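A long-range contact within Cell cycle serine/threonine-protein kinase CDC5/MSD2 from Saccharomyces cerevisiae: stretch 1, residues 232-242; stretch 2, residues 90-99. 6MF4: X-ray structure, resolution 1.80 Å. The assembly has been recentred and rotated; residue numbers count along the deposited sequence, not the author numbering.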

# COMPACT_ATOMS: atom_id res chain seq x y z
N SER A 232 6.21 -3.92 5.95
CA SER A 232 6.78 -2.58 6.02
C SER A 232 8.22 -2.59 6.50
O SER A 232 8.76 -3.64 6.87
CB SER A 232 5.93 -1.69 6.94
OG SER A 232 5.88 -2.20 8.26
N ASP A 233 8.82 -1.41 6.51
CA ASP A 233 10.21 -1.23 6.91
C ASP A 233 11.13 -2.15 6.11
O ASP A 233 11.94 -2.89 6.67
CB ASP A 233 10.36 -1.49 8.41
CG ASP A 233 11.69 -1.01 8.96
OD1 ASP A 233 12.36 -0.20 8.28
OD2 ASP A 233 12.06 -1.43 10.07
N GLY A 234 10.98 -2.09 4.79
CA GLY A 234 11.85 -2.83 3.90
C GLY A 234 11.82 -4.32 4.14
O GLY A 234 12.85 -4.99 4.06
N GLY A 235 10.65 -4.86 4.46
CA GLY A 235 10.50 -6.29 4.63
C GLY A 235 10.81 -6.81 6.02
O GLY A 235 10.75 -8.02 6.25
N LYS A 236 11.12 -5.91 6.96
CA LYS A 236 11.51 -6.33 8.30
C LYS A 236 10.33 -6.49 9.26
O LYS A 236 10.44 -7.19 10.26
CB LYS A 236 12.49 -5.32 8.90
CG LYS A 236 13.83 -5.27 8.20
CD LYS A 236 14.80 -4.41 8.98
CE LYS A 236 15.68 -3.57 8.08
NZ LYS A 236 14.89 -2.59 7.29
N LEU A 237 9.22 -5.84 8.95
CA LEU A 237 8.03 -5.89 9.81
C LEU A 237 6.85 -6.49 9.06
O LEU A 237 6.65 -6.21 7.88
CB LEU A 237 7.65 -4.49 10.31
CG LEU A 237 8.63 -3.78 11.24
CD1 LEU A 237 8.17 -2.34 11.44
CD2 LEU A 237 8.72 -4.49 12.58
N VAL A 238 6.09 -7.32 9.76
CA VAL A 238 4.84 -7.85 9.23
C VAL A 238 3.71 -7.45 10.16
O VAL A 238 3.81 -7.57 11.39
CB VAL A 238 4.88 -9.38 9.05
CG1 VAL A 238 5.26 -10.08 10.35
CG2 VAL A 238 3.53 -9.90 8.53
N THR A 239 2.64 -6.94 9.57
CA THR A 239 1.46 -6.54 10.32
C THR A 239 0.33 -7.47 9.91
O THR A 239 -0.02 -7.57 8.74
CB THR A 239 1.07 -5.08 10.05
OG1 THR A 239 2.12 -4.22 10.51
CG2 THR A 239 -0.23 -4.71 10.76
N TYR A 240 -0.21 -8.18 10.89
CA TYR A 240 -1.31 -9.08 10.63
C TYR A 240 -2.61 -8.37 10.98
O TYR A 240 -2.73 -7.75 12.03
CB TYR A 240 -1.18 -10.37 11.42
CG TYR A 240 -2.40 -11.25 11.31
CD1 TYR A 240 -2.59 -12.07 10.21
CD2 TYR A 240 -3.37 -11.24 12.30
CE1 TYR A 240 -3.71 -12.86 10.10
CE2 TYR A 240 -4.49 -12.03 12.19
CZ TYR A 240 -4.66 -12.84 11.09
OH TYR A 240 -5.78 -13.62 11.00
N ILE A 241 -3.56 -8.47 10.07
CA ILE A 241 -4.89 -7.92 10.27
C ILE A 241 -5.88 -9.07 10.20
O ILE A 241 -6.07 -9.67 9.15
CB ILE A 241 -5.23 -6.85 9.22
CG1 ILE A 241 -4.14 -5.78 9.17
CG2 ILE A 241 -6.58 -6.23 9.51
CD1 ILE A 241 -3.89 -5.24 7.77
N SER A 242 -6.49 -9.40 11.34
CA SER A 242 -7.41 -10.53 11.41
C SER A 242 -8.72 -10.21 10.68
O SER A 242 -9.00 -9.05 10.38
CB SER A 242 -7.69 -10.89 12.86
OG SER A 242 -8.59 -9.97 13.45
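Stretch 2 90-99: LPKIKHPMIV

The centre of this contact is Leu237, the first residue of the strand 237-241 and the residue of stretch 1 that loses most surface to stretch 2. Its CA-to-CB bond points toward stretch 2, and with chi1 near -65° (m) and chi2 near 171° (t) its two methyl groups reach the Pro91-Lys94 segment of stretch 2. CD2 lies 3.9 Å from CB of Pro91 and 4.3 Å from CG1 of Ile93, while CD1 approaches two carbonyls, at 3.8 Å from O of Lys92 and 4.3 Å from O of Lys94. A branched aliphatic side chain suits this place, since it can fill the space beside a proline ring and an isoleucine and asks for no polar partner. Pro91 answers with a compact, rigid apolar ring, which also comes within 4.3 Å of CB of Lys236, measured from its CG.

Stretch 2 contributes no regular helix or strand over most of this contact. From Pro91 to Ile98 its backbone is largely extended, with phi between about -60° and -140° and psi always positive, and it runs alongside the strand in the same general direction: Pro91 lies nearest Lys236, His95 nearest Thr239 (CA to CA, 7.1 Å), and Ile98 packs on Ile241. No hydrogen bond joins the two segments directly among the modelled atoms, so the two segments do not pair as strands of a sheet: they meet by packing of stretch 1 side chains against side chains and backbone of stretch 2, helped by one bridging water.

The alternation of the strand explains which residues take part. Leu237, Thr239 and Ile241 all point toward stretch 2, whereas Val238 points away and Tyr240 is out of reach. At the far end, CD1 of Ile241 meets CD1 of Ile98 at 4.0 Å, a methyl-to-methyl contact between two beta-branched aliphatic side chains, whose bulk close to the backbone suits packing between extended segments. Between these apolar ends sits Thr239. Its OG1 is 3.0 Å from CD of Pro96, a close approach but not a hydrogen bond across the contact; the hydroxyl is satisfied elsewhere in the structure. Its methyl CG2 lies 4.3 Å from ND1 of His95, obliquely to the ring. A small residue with one polar and one apolar branch fits well in so tight a space.

Pro96 also faces the start of stretch 1, its CB 4.1 Å from CB of Ser232. Here the contact becomes polar. A water acts as a bridge: it donates to O of Lys94 at 2.6 Å and hydrogen-bonds to OG of Ser232 at 2.8 Å, so the small hydroxyl reaches through solvent to a backbone carbonyl.

The outer edge is the type I' turn from Asp233 to Lys236, closed by N of Lys236 bonding to O of Asp233 at 3.1 Å. Gly234 and Gly235 occupy its middle with positive phi, which glycine tolerates best. OD2 of Asp233 comes within 3.4 Å of CB of Pro91, while NZ of Lys236 folds back to bond O of Asp233 at 3.0 Å, leading the charged end away from stretch 2.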

# COMPACT_ATOMS: atom_id res chain seq x y z
N LEU A 90 17.21 -3.45 16.44
CA LEU A 90 16.01 -4.07 15.89
C LEU A 90 14.98 -3.04 15.45
O LEU A 90 14.94 -1.93 15.99
CB LEU A 90 15.39 -5.02 16.92
CG LEU A 90 15.83 -6.49 16.84
CD1 LEU A 90 17.31 -6.63 16.48
CD2 LEU A 90 15.55 -7.20 18.15
N PRO A 91 14.15 -3.40 14.46
CA PRO A 91 13.13 -2.47 13.94
C PRO A 91 12.15 -2.05 15.03
O PRO A 91 11.53 -2.91 15.66
CB PRO A 91 12.43 -3.29 12.85
CG PRO A 91 12.72 -4.71 13.19
CD PRO A 91 14.08 -4.71 13.79
N LYS A 92 12.02 -0.74 15.25
CA LYS A 92 11.02 -0.23 16.16
C LYS A 92 9.64 -0.61 15.62
O LYS A 92 9.36 -0.40 14.44
CB LYS A 92 11.14 1.27 16.33
N ILE A 93 8.80 -1.18 16.47
CA ILE A 93 7.50 -1.65 16.01
C ILE A 93 6.56 -0.47 15.83
O ILE A 93 6.23 0.25 16.77
CB ILE A 93 6.90 -2.69 16.98
CG1 ILE A 93 7.54 -4.06 16.74
CG2 ILE A 93 5.39 -2.83 16.77
CD1 ILE A 93 8.58 -4.44 17.76
N LYS A 94 6.13 -0.29 14.59
CA LYS A 94 5.27 0.82 14.19
C LYS A 94 4.20 0.30 13.26
O LYS A 94 4.51 -0.33 12.25
CB LYS A 94 6.10 1.92 13.51
CG LYS A 94 5.31 3.18 13.18
N HIS A 95 2.93 0.53 13.60
CA HIS A 95 1.83 0.13 12.73
C HIS A 95 1.90 0.91 11.42
O HIS A 95 2.01 2.14 11.44
CB HIS A 95 0.48 0.36 13.42
CG HIS A 95 0.08 -0.73 14.36
ND1 HIS A 95 0.37 -2.06 14.13
CD2 HIS A 95 -0.61 -0.69 15.52
CE1 HIS A 95 -0.11 -2.79 15.12
NE2 HIS A 95 -0.72 -1.99 15.97
N PRO A 96 1.84 0.21 10.28
CA PRO A 96 1.87 0.94 9.01
C PRO A 96 0.51 1.48 8.61
O PRO A 96 -0.51 1.11 9.19
CB PRO A 96 2.33 -0.13 8.02
CG PRO A 96 1.73 -1.38 8.55
CD PRO A 96 1.80 -1.25 10.06
N MET A 97 0.52 2.37 7.63
CA MET A 97 -0.68 2.76 6.91
C MET A 97 -1.30 1.52 6.29
O MET A 97 -0.57 0.68 5.75
CB MET A 97 -0.34 3.78 5.82
CG MET A 97 -1.53 4.49 5.22
SD MET A 97 -2.47 5.45 6.41
CE MET A 97 -1.16 6.17 7.42
N ILE A 98 -2.62 1.39 6.34
CA ILE A 98 -3.27 0.28 5.65
C ILE A 98 -4.50 0.75 4.88
O ILE A 98 -5.10 1.78 5.19
CB ILE A 98 -3.69 -0.86 6.62
CG1 ILE A 98 -4.81 -0.43 7.55
CG2 ILE A 98 -2.48 -1.36 7.41
CD1 ILE A 98 -5.40 -1.58 8.34
N VAL A 99 -4.83 -0.01 3.85
CA VAL A 99 -6.06 0.17 3.09
C VAL A 99 -7.17 -0.56 3.81
O VAL A 99 -7.09 -1.77 4.02
CB VAL A 99 -5.91 -0.36 1.66
CG1 VAL A 99 -7.22 -0.23 0.89
CG2 VAL A 99 -4.79 0.38 0.94
O HOH W 1 5.58 0.01 9.89